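Local coordinates for protein ribosomal RNA small subunit methyltransferase E (Bacillus subtilis, PDB 1VHK) that probably methylates the N3 position of a uridine in the 16S rRNA of the assembled 30S subunit, using S-adenosyl-L-methionine, at residues 216-219 against 220-223; 246-249 against 250-254; 36-39 against 40-43; 210-213 against 214-217. One frame throughout, in Å; residues are numbered along the deposited sequence.

Contact 1 (216-219 against 220-223); sequences VERL and TEQD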
loop_
_atom_site.group_PDB
_atom_site.type_symbol
_atom_site.label_atom_id
_atom_site.label_comp_id
_atom_site.label_asym_id
_atom_site.label_seq_id
_atom_site.Cartn_x
_atom_site.Cartn_y
_atom_site.Cartn_z
ATOM N N VAL A 216 -10.170 23.224 -5.478
ATOM C CA VAL A 216 -10.390 22.377 -6.658
ATOM C C VAL A 216 -10.382 23.252 -7.906
ATOM O O VAL A 216 -9.614 23.029 -8.843
ATOM C CB VAL A 216 -11.661 21.541 -6.596
ATOM C CG1 VAL A 216 -11.813 20.689 -7.861
ATOM C CG2 VAL A 216 -11.671 20.637 -5.370
ATOM N N GLU A 217 -11.181 24.317 -7.866
ATOM C CA GLU A 217 -11.208 25.299 -8.933
ATOM C C GLU A 217 -9.828 25.734 -9.387
ATOM O O GLU A 217 -9.580 25.743 -10.601
ATOM C CB GLU A 217 -12.040 26.512 -8.510
ATOM C CG GLU A 217 -13.534 26.318 -8.708
ATOM C CD GLU A 217 -14.285 27.633 -8.776
ATOM O OE1 GLU A 217 -14.187 28.322 -9.815
ATOM O OE2 GLU A 217 -14.979 27.997 -7.792
ATOM N N ARG A 218 -8.897 26.059 -8.502
ATOM C CA ARG A 218 -7.541 26.451 -8.926
ATOM C C ARG A 218 -6.758 25.281 -9.514
ATOM O O ARG A 218 -5.987 25.452 -10.474
ATOM C CB ARG A 218 -6.783 27.042 -7.737
ATOM C CG ARG A 218 -7.700 27.483 -6.613
ATOM C CD ARG A 218 -7.588 28.962 -6.321
ATOM N NE ARG A 218 -7.319 29.749 -7.505
ATOM C CZ ARG A 218 -8.146 30.093 -8.472
ATOM N NH1 ARG A 218 -9.422 29.723 -8.442
ATOM N NH2 ARG A 218 -7.714 30.833 -9.490
ATOM N N LEU A 219 -6.946 24.082 -8.944
ATOM C CA LEU A 219 -6.270 22.898 -9.479
ATOM C C LEU A 219 -6.797 22.566 -10.872
ATOM O O LEU A 219 -6.020 22.377 -11.798
ATOM C CB LEU A 219 -6.397 21.698 -8.530
ATOM C CG LEU A 219 -5.684 21.836 -7.189
ATOM C CD1 LEU A 219 -6.340 21.002 -6.110
ATOM C CD2 LEU A 219 -4.208 21.500 -7.299
ATOM N N THR A 220 -8.108 22.608 -11.068
ATOM C CA THR A 220 -8.719 22.294 -12.353
ATOM C C THR A 220 -8.325 23.247 -13.463
ATOM O O THR A 220 -8.185 22.811 -14.626
ATOM C CB THR A 220 -10.246 22.227 -12.231
ATOM O OG1 THR A 220 -10.621 23.016 -11.089
ATOM C CG2 THR A 220 -10.730 20.811 -12.005
ATOM N N GLU A 221 -8.070 24.516 -13.150
ATOM C CA GLU A 221 -7.634 25.480 -14.156
ATOM C C GLU A 221 -6.155 25.328 -14.475
ATOM O O GLU A 221 -5.687 25.752 -15.540
ATOM C CB GLU A 221 -8.019 26.903 -13.800
ATOM C CG GLU A 221 -7.648 27.346 -12.411
ATOM C CD GLU A 221 -8.209 28.693 -12.008
ATOM O OE1 GLU A 221 -9.440 28.884 -12.092
ATOM O OE2 GLU A 221 -7.425 29.557 -11.559
ATOM N N GLN A 222 -5.413 24.605 -13.626
ATOM C CA GLN A 222 -4.022 24.272 -13.890
ATOM C C GLN A 222 -3.933 22.905 -14.578
ATOM O O GLN A 222 -2.880 22.256 -14.554
ATOM C CB GLN A 222 -3.190 24.214 -12.615
ATOM C CG GLN A 222 -2.905 25.525 -11.931
ATOM C CD GLN A 222 -2.076 26.489 -12.758
ATOM O OE1 GLN A 222 -0.969 26.174 -13.203
ATOM N NE2 GLN A 222 -2.607 27.687 -12.983
ATOM N N ASP A 223 -5.034 22.443 -15.157
ATOM C CA ASP A 223 -5.108 21.167 -15.824
ATOM C C ASP A 223 -5.248 19.979 -14.879
ATOM O O ASP A 223 -5.060 18.838 -15.324
ATOM C CB ASP A 223 -3.906 20.923 -16.745
ATOM C CG ASP A 223 -3.962 21.853 -17.945
ATOM O OD1 ASP A 223 -2.877 22.132 -18.491
ATOM O OD2 ASP A 223 -5.090 22.292 -18.276
#

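Contact 2 (246-249 against 250-254); sequences AISY and QTELL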
loop_
_atom_site.group_PDB
_atom_site.type_symbol
_atom_site.label_atom_id
_atom_site.label_comp_id
_atom_site.label_asym_id
_atom_site.label_seq_id
_atom_site.Cartn_x
_atom_site.Cartn_y
_atom_site.Cartn_z
ATOM N N ALA A 246 -3.299 0.720 -7.358
ATOM C CA ALA A 246 -4.003 0.607 -8.639
ATOM C C ALA A 246 -3.036 0.835 -9.792
ATOM O O ALA A 246 -3.010 0.043 -10.744
ATOM C CB ALA A 246 -5.170 1.583 -8.675
ATOM N N ILE A 247 -2.157 1.839 -9.713
ATOM C CA ILE A 247 -1.220 2.066 -10.837
ATOM C C ILE A 247 -0.367 0.833 -11.070
ATOM O O ILE A 247 -0.097 0.395 -12.207
ATOM C CB ILE A 247 -0.426 3.360 -10.614
ATOM C CG1 ILE A 247 -1.282 4.567 -10.938
ATOM C CG2 ILE A 247 0.862 3.429 -11.433
ATOM C CD1 ILE A 247 -1.103 5.780 -10.059
ATOM N N SER A 248 0.089 0.216 -9.971
ATOM C CA SER A 248 0.879 -0.995 -10.041
ATOM C C SER A 248 0.105 -2.135 -10.708
ATOM O O SER A 248 0.644 -2.824 -11.592
ATOM C CB SER A 248 1.352 -1.450 -8.671
ATOM O OG SER A 248 1.851 -2.782 -8.706
ATOM N N TYR A 249 -1.177 -2.245 -10.352
ATOM C CA TYR A 249 -2.001 -3.311 -10.912
ATOM C C TYR A 249 -2.141 -3.170 -12.417
ATOM O O TYR A 249 -2.007 -4.127 -13.183
ATOM C CB TYR A 249 -3.351 -3.314 -10.214
ATOM C CG TYR A 249 -4.306 -4.342 -10.794
ATOM C CD1 TYR A 249 -4.244 -5.686 -10.451
ATOM C CD2 TYR A 249 -5.231 -3.929 -11.748
ATOM C CE1 TYR A 249 -5.097 -6.603 -11.016
ATOM C CE2 TYR A 249 -6.087 -4.831 -12.316
ATOM C CZ TYR A 249 -6.032 -6.163 -11.940
ATOM O OH TYR A 249 -6.946 -7.020 -12.515
ATOM N N GLN A 250 -2.400 -1.946 -12.864
ATOM C CA GLN A 250 -2.565 -1.602 -14.248
ATOM C C GLN A 250 -1.292 -1.665 -15.073
ATOM O O GLN A 250 -1.279 -2.192 -16.196
ATOM C CB GLN A 250 -3.154 -0.172 -14.359
ATOM C CG GLN A 250 -3.119 0.326 -15.807
ATOM C CD GLN A 250 -4.249 -0.284 -16.625
ATOM O OE1 GLN A 250 -4.060 -0.670 -17.764
ATOM N NE2 GLN A 250 -5.449 -0.354 -16.068
ATOM N N THR A 251 -0.238 -0.991 -14.629
ATOM C CA THR A 251 1.009 -0.943 -15.384
ATOM C C THR A 251 1.895 -2.150 -15.177
ATOM O O THR A 251 2.768 -2.352 -16.028
ATOM C CB THR A 251 1.813 0.343 -15.097
ATOM O OG1 THR A 251 2.076 0.411 -13.686
ATOM C CG2 THR A 251 1.055 1.588 -15.525
ATOM N N GLU A 252 1.731 -2.983 -14.151
ATOM C CA GLU A 252 2.577 -4.134 -13.949
ATOM C C GLU A 252 1.894 -5.494 -13.901
ATOM O O GLU A 252 2.567 -6.513 -14.146
ATOM C CB GLU A 252 3.401 -3.978 -12.659
ATOM C CG GLU A 252 4.017 -2.621 -12.430
ATOM C CD GLU A 252 4.631 -2.506 -11.051
ATOM O OE1 GLU A 252 5.829 -2.138 -10.974
ATOM O OE2 GLU A 252 3.943 -2.818 -10.056
ATOM N N LEU A 253 0.666 -5.634 -13.464
ATOM C CA LEU A 253 -0.065 -6.862 -13.347
ATOM C C LEU A 253 -0.893 -7.219 -14.565
ATOM O O LEU A 253 -1.147 -8.410 -14.835
ATOM C CB LEU A 253 -0.950 -6.858 -12.078
ATOM C CG LEU A 253 -0.389 -7.683 -10.904
ATOM C CD1 LEU A 253 1.085 -7.364 -10.693
ATOM C CD2 LEU A 253 -1.164 -7.459 -9.619
ATOM N N LEU A 254 -1.436 -6.232 -15.254
ATOM C CA LEU A 254 -2.216 -6.411 -16.461
ATOM C C LEU A 254 -1.287 -6.238 -17.682
ATOM O O LEU A 254 -1.489 -6.851 -18.704
ATOM C CB LEU A 254 -3.292 -5.346 -16.621
ATOM C CG LEU A 254 -4.505 -5.325 -15.728
ATOM C CD1 LEU A 254 -5.409 -4.151 -16.099
ATOM C CD2 LEU A 254 -5.288 -6.623 -15.799
#

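Contact 3 (36-39 against 40-43); sequences RMNE and GDQI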
loop_
_atom_site.group_PDB
_atom_site.type_symbol
_atom_site.label_atom_id
_atom_site.label_comp_id
_atom_site.label_asym_id
_atom_site.label_seq_id
_atom_site.Cartn_x
_atom_site.Cartn_y
_atom_site.Cartn_z
ATOM N N ARG A 36 26.034 -6.404 13.353
ATOM C CA ARG A 36 27.230 -7.126 13.683
ATOM C C ARG A 36 27.583 -8.228 12.703
ATOM O O ARG A 36 27.730 -9.400 13.039
ATOM C CB ARG A 36 27.282 -7.595 15.139
ATOM C CG ARG A 36 27.942 -6.554 16.046
ATOM C CD ARG A 36 28.063 -7.024 17.495
ATOM N NE ARG A 36 28.482 -5.898 18.340
ATOM C CZ ARG A 36 29.724 -5.403 18.332
ATOM N NH1 ARG A 36 30.048 -4.374 19.118
ATOM N NH2 ARG A 36 30.642 -5.933 17.531
HETATM N N MSE A 37 27.805 -7.848 11.443
HETATM C CA MSE A 37 28.147 -8.784 10.389
HETATM C C MSE A 37 29.640 -9.043 10.288
HETATM O O MSE A 37 30.477 -8.205 10.601
HETATM C CB MSE A 37 27.603 -8.270 9.043
HETATM C CG MSE A 37 26.080 -8.324 8.998
HETATM SE SE MSE A 37 25.340 -7.717 7.346
HETATM C CE MSE A 37 25.604 -9.232 6.238
ATOM N N ASN A 38 29.983 -10.250 9.819
ATOM C CA ASN A 38 31.369 -10.647 9.693
ATOM C C ASN A 38 31.757 -10.876 8.234
ATOM O O ASN A 38 30.901 -11.023 7.373
ATOM C CB ASN A 38 31.641 -11.947 10.479
ATOM C CG ASN A 38 31.140 -11.865 11.911
ATOM O OD1 ASN A 38 31.650 -11.076 12.709
ATOM N ND2 ASN A 38 30.124 -12.664 12.213
ATOM N N GLU A 39 33.073 -10.924 8.002
ATOM C CA GLU A 39 33.569 -11.224 6.663
ATOM C C GLU A 39 32.953 -12.552 6.213
ATOM O O GLU A 39 32.805 -13.479 7.001
ATOM C CB GLU A 39 35.077 -11.276 6.615
ATOM C CG GLU A 39 35.745 -11.969 7.786
ATOM C CD GLU A 39 35.684 -13.482 7.690
ATOM O OE1 GLU A 39 36.074 -14.027 6.631
ATOM O OE2 GLU A 39 35.238 -14.124 8.669
ATOM N N GLY A 40 32.511 -12.581 4.961
ATOM C CA GLY A 40 31.861 -13.758 4.413
ATOM C C GLY A 40 30.348 -13.550 4.358
ATOM O O GLY A 40 29.629 -14.289 3.693
ATOM N N ASP A 41 29.860 -12.581 5.124
ATOM C CA ASP A 41 28.443 -12.268 5.136
ATOM C C ASP A 41 28.059 -11.565 3.824
ATOM O O ASP A 41 28.870 -10.862 3.238
ATOM C CB ASP A 41 28.078 -11.393 6.329
ATOM C CG ASP A 41 27.935 -12.151 7.631
ATOM O OD1 ASP A 41 27.888 -11.491 8.695
ATOM O OD2 ASP A 41 27.858 -13.392 7.600
ATOM N N GLN A 42 26.814 -11.760 3.431
ATOM C CA GLN A 42 26.250 -11.230 2.210
ATOM C C GLN A 42 25.203 -10.150 2.409
ATOM O O GLN A 42 24.364 -10.247 3.301
ATOM C CB GLN A 42 25.614 -12.418 1.446
ATOM C CG GLN A 42 26.656 -13.434 0.963
ATOM C CD GLN A 42 26.049 -14.362 -0.084
ATOM O OE1 GLN A 42 24.824 -14.541 -0.080
ATOM N NE2 GLN A 42 26.863 -14.916 -0.976
ATOM N N ILE A 43 25.256 -9.101 1.586
ATOM C CA ILE A 43 24.306 -8.011 1.592
ATOM C C ILE A 43 23.892 -7.685 0.143
ATOM O O ILE A 43 24.397 -8.187 -0.844
ATOM C CB ILE A 43 24.758 -6.672 2.205
ATOM C CG1 ILE A 43 25.920 -6.077 1.427
ATOM C CG2 ILE A 43 25.052 -6.797 3.695
ATOM C CD1 ILE A 43 26.733 -4.995 2.069
#

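Contact 4 (210-213 against 214-217); sequences GLTE and AEVE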
loop_
_atom_site.group_PDB
_atom_site.type_symbol
_atom_site.label_atom_id
_atom_site.label_comp_id
_atom_site.label_asym_id
_atom_site.label_seq_id
_atom_site.Cartn_x
_atom_site.Cartn_y
_atom_site.Cartn_z
ATOM N N GLY A 210 -10.310 17.758 3.877
ATOM C CA GLY A 210 -10.526 17.545 2.440
ATOM C C GLY A 210 -10.237 18.823 1.668
ATOM O O GLY A 210 -10.194 19.908 2.262
ATOM N N LEU A 211 -9.971 18.710 0.370
ATOM C CA LEU A 211 -9.714 19.930 -0.413
ATOM C C LEU A 211 -10.965 20.806 -0.383
ATOM O O LEU A 211 -12.040 20.366 0.031
ATOM C CB LEU A 211 -9.279 19.632 -1.827
ATOM C CG LEU A 211 -7.901 18.974 -2.009
ATOM C CD1 LEU A 211 -7.858 18.189 -3.306
ATOM C CD2 LEU A 211 -6.808 20.031 -1.968
ATOM N N THR A 212 -10.793 22.063 -0.754
ATOM C CA THR A 212 -11.925 23.011 -0.719
ATOM C C THR A 212 -12.463 23.283 -2.098
ATOM O O THR A 212 -11.696 23.198 -3.083
ATOM C CB THR A 212 -11.415 24.284 -0.015
ATOM O OG1 THR A 212 -12.368 24.691 0.964
ATOM C CG2 THR A 212 -11.096 25.409 -0.964
ATOM N N GLU A 213 -13.709 23.706 -2.242
ATOM C CA GLU A 213 -14.261 24.045 -3.562
ATOM C C GLU A 213 -13.342 25.033 -4.284
ATOM O O GLU A 213 -13.003 24.854 -5.457
ATOM C CB GLU A 213 -15.655 24.633 -3.458
ATOM C CG GLU A 213 -16.693 23.772 -2.773
ATOM C CD GLU A 213 -18.104 24.317 -2.860
ATOM O OE1 GLU A 213 -18.339 25.282 -3.623
ATOM O OE2 GLU A 213 -19.002 23.780 -2.167
ATOM N N ALA A 214 -12.909 26.060 -3.558
ATOM C CA ALA A 214 -12.002 27.056 -4.103
ATOM C C ALA A 214 -10.743 26.398 -4.657
ATOM O O ALA A 214 -10.452 26.559 -5.846
ATOM C CB ALA A 214 -11.670 28.111 -3.073
ATOM N N GLU A 215 -10.087 25.596 -3.845
ATOM C CA GLU A 215 -8.895 24.840 -4.162
ATOM C C GLU A 215 -9.049 23.956 -5.393
ATOM O O GLU A 215 -8.171 23.933 -6.265
ATOM C CB GLU A 215 -8.492 23.971 -2.946
ATOM C CG GLU A 215 -7.850 24.765 -1.821
ATOM C CD GLU A 215 -7.708 23.966 -0.538
ATOM O OE1 GLU A 215 -6.746 24.200 0.227
ATOM O OE2 GLU A 215 -8.592 23.108 -0.320
ATOM N N VAL A 216 -10.170 23.224 -5.478
ATOM C CA VAL A 216 -10.390 22.377 -6.658
ATOM C C VAL A 216 -10.382 23.252 -7.906
ATOM O O VAL A 216 -9.614 23.029 -8.843
ATOM C CB VAL A 216 -11.661 21.541 -6.596
ATOM C CG1 VAL A 216 -11.813 20.689 -7.861
ATOM C CG2 VAL A 216 -11.671 20.637 -5.370
ATOM N N GLU A 217 -11.181 24.317 -7.866
ATOM C CA GLU A 217 -11.208 25.299 -8.933
ATOM C C GLU A 217 -9.828 25.734 -9.387
ATOM O O GLU A 217 -9.580 25.743 -10.601
ATOM C CB GLU A 217 -12.040 26.512 -8.510
ATOM C CG GLU A 217 -13.534 26.318 -8.708
ATOM C CD GLU A 217 -14.285 27.633 -8.776
ATOM O OE1 GLU A 217 -14.187 28.322 -9.815
ATOM O OE2 GLU A 217 -14.979 27.997 -7.792
#

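Contact 1 (216-219 against 220-223)
Val216 O accepts twice from Thr220 in the last turns of helix 213-221: Thr220 N reaches it at 2.7 Å, nearly in line with the carbonyl bond, and Thr220 OG1 donates to it, modelled at 2.5 Å. Threonine suits the place because its short side chain can fold the hydroxyl back onto the carbonyl four residues earlier; Thr226 of strand 225-227 touches it. The next helical bond, Glu221 N to Glu217 O at 3.2 Å, is less straight. Gln222 N turns to Leu219 O at 2.9 Å, keeping a weak bond to Arg218 O. Asp223, with positive phi, is the C' residue of a Schellman motif, its N bonded to Thr220 O at 3.2 Å and Gly224 N reaching back to Leu219 O. The Arg218 and Glu221 side chains run side by side, NH2 of Arg218 forming a salt bridge with OE2 of Glu221, their planes 78° apart. Arg218 also touches Phe159 and Leu163 of helix 159-165. With an alanine in place of Arg218 the Glu221 carboxylate would probably lose its positive mate, and Phe159 and Leu163 part of their packing. The helix's last N-H groups thus find carbonyls within it, and one charge pair lies on its surface.

Contact 2 (246-249 against 250-254)
On helix 239-253, near the C terminus and against the second subunit, Ser248 and Glu252 meet one turn apart. Ser248 OG donates to Glu252 OE2, modelled at 2.5 Å; CG of the glutamate stands anti to its carbonyl carbon (chi1 -44°) and the extended chain runs back along the helix to the hydroxyl. A small serine suits this spot because its oxygen stays close to the backbone, within reach of the extended glutamate one turn on. Both polar ends have further partners on the second subunit: Arg232 there forms a salt bridge with Glu252 OE2, and Tyr242 there is hydrogen-bonded to Ser248 OG. The buried hydroxyl of Thr251 is satisfied within the helix, OG1 giving a bond to Ile247 O at 2.6 Å from above the carbonyl plane, while Thr251 N takes the same oxygen at 2.8 Å almost end-on. This helix belongs to the SPOUT methyltransferase fold, and here it forms part of the dimer interface. Its last turn widens to a pi-type turn: Leu254 N reaches Tyr249 O, five residues back, at 3.0 Å, and the bond from Leu253 N to that oxygen is weak. The wider turn sets two leucines against the Tyr249 ring. CD2 of Leu253 meets ring atom CD1 at 3.6 Å, its side chain crossing the tyrosine at about a right angle, and CG of Leu254 approaches CE2 at 3.8 Å. The phenol OH of Tyr249 is hydrogen-bonded to Gln250 OE1 of the second subunit.

Contact 3 (36-39 against 40-43)
Asp41 and Met37 face each other across a type II beta turn running from Asn38 to Asp41, which carries the chain out of the loop after helix 26-35 into strand 42-46 of the PUA-like domain. The turn is closed by Asp41 N, which donates to Asn38 O at 2.9 Å. Asp41 also works through its side chain: OD1 accepts from Asn38 N at 2.7 Å, the N-H coming from above the carboxylate plane. The same two residues are therefore joined by a backbone bond and a side-chain bond, and aspartate suits the place because its short chain, with CG anti to the carbonyl carbon (chi1 -79°), brings OD1 back to Asn38 N.

Gly40 occupies the third position of the turn. Its phi is positive (103°), and a CB there would be jammed against Glu39 O, so the lack of a side chain explains the choice. The backbone of Gly40, like that of Asp41, is hydrogen-bonded to Leu57, which ties the turn to the neighbouring strand 52-60.

Met37, a selenomethionine in the crystal, supplies the apolar side. Its chain stays extended as far as SE and then bends at chi3 (79°), carrying CE to within 3.3 Å of Asp41 CB, at the start of the strand. Leu57 also packs on this flexible side chain, and Met37 crosses Ile43 obliquely, the methyl CE resting 3.6 Å from Ile43 CG2 with SE at 3.8 Å from that same carbon.

Contact 4 (210-213 against 214-217)
Ala214, in the first turn of helix 213-221, meets Thr212 through methyl groups, its CB lying 3.5 Å from Thr212 CG2. Alanine suits this exposed start of the helix because its single methyl lies against the threonine without reaching further. Next comes Glu215, the polar centre of the contact. With CG anti to the carbonyl carbon (chi1 -75°) the extended chain runs back past the helix start, where OE2 accepts from Thr212 N, modelled at 2.5 Å. The other oxygen, OE1, is bonded to the backbone N of Ala116 in a neighbouring loop; the buried carboxylate is therefore held through both oxygens, and the helix N terminus would be expected to favour its negative charge. A leucine in its place would probably strip Thr212 N and Ala116 N of their acceptor and let the two loops drift apart. Val216 follows, its N bonded to Thr212 O at 2.8 Å, while CG2 passes 3.4 Å from that oxygen and packs loosely at 4.4 Å on Leu211 CB. Finally Glu217 N takes Glu213 O at 3.1 Å, a nearly straight bond that continues the helix. With Thr212 at the N-cap position but its side chain making no capping bond, the link from Glu215 back to Thr212 N is one half of a capping box, at the junction where the glycine-bearing loop after strand 200-205 enters a helix of the SPOUT domain.

From the N terminus, contact 3 comes first, turning the chain from helix 26-35 into strand 42-46 of the PUA-like domain. Contact 4 follows much later, where the loop after strand 200-205 enters helix 213-221, and contact 1 carries that helix to its end; they share Val216 and Glu217, and Leu211 CD1 packs 4.3 Å from Leu219 CD1. Contact 2 lies last, on helix 239-253 at the dimer interface. All four are local, so none closes a long loop, and none nests or crosses; they run in series, with only contacts 4 and 1 overlapping. Contacts 3 and 1 lie on opposite sides of the chain's centre, their own centres about 53 Å apart.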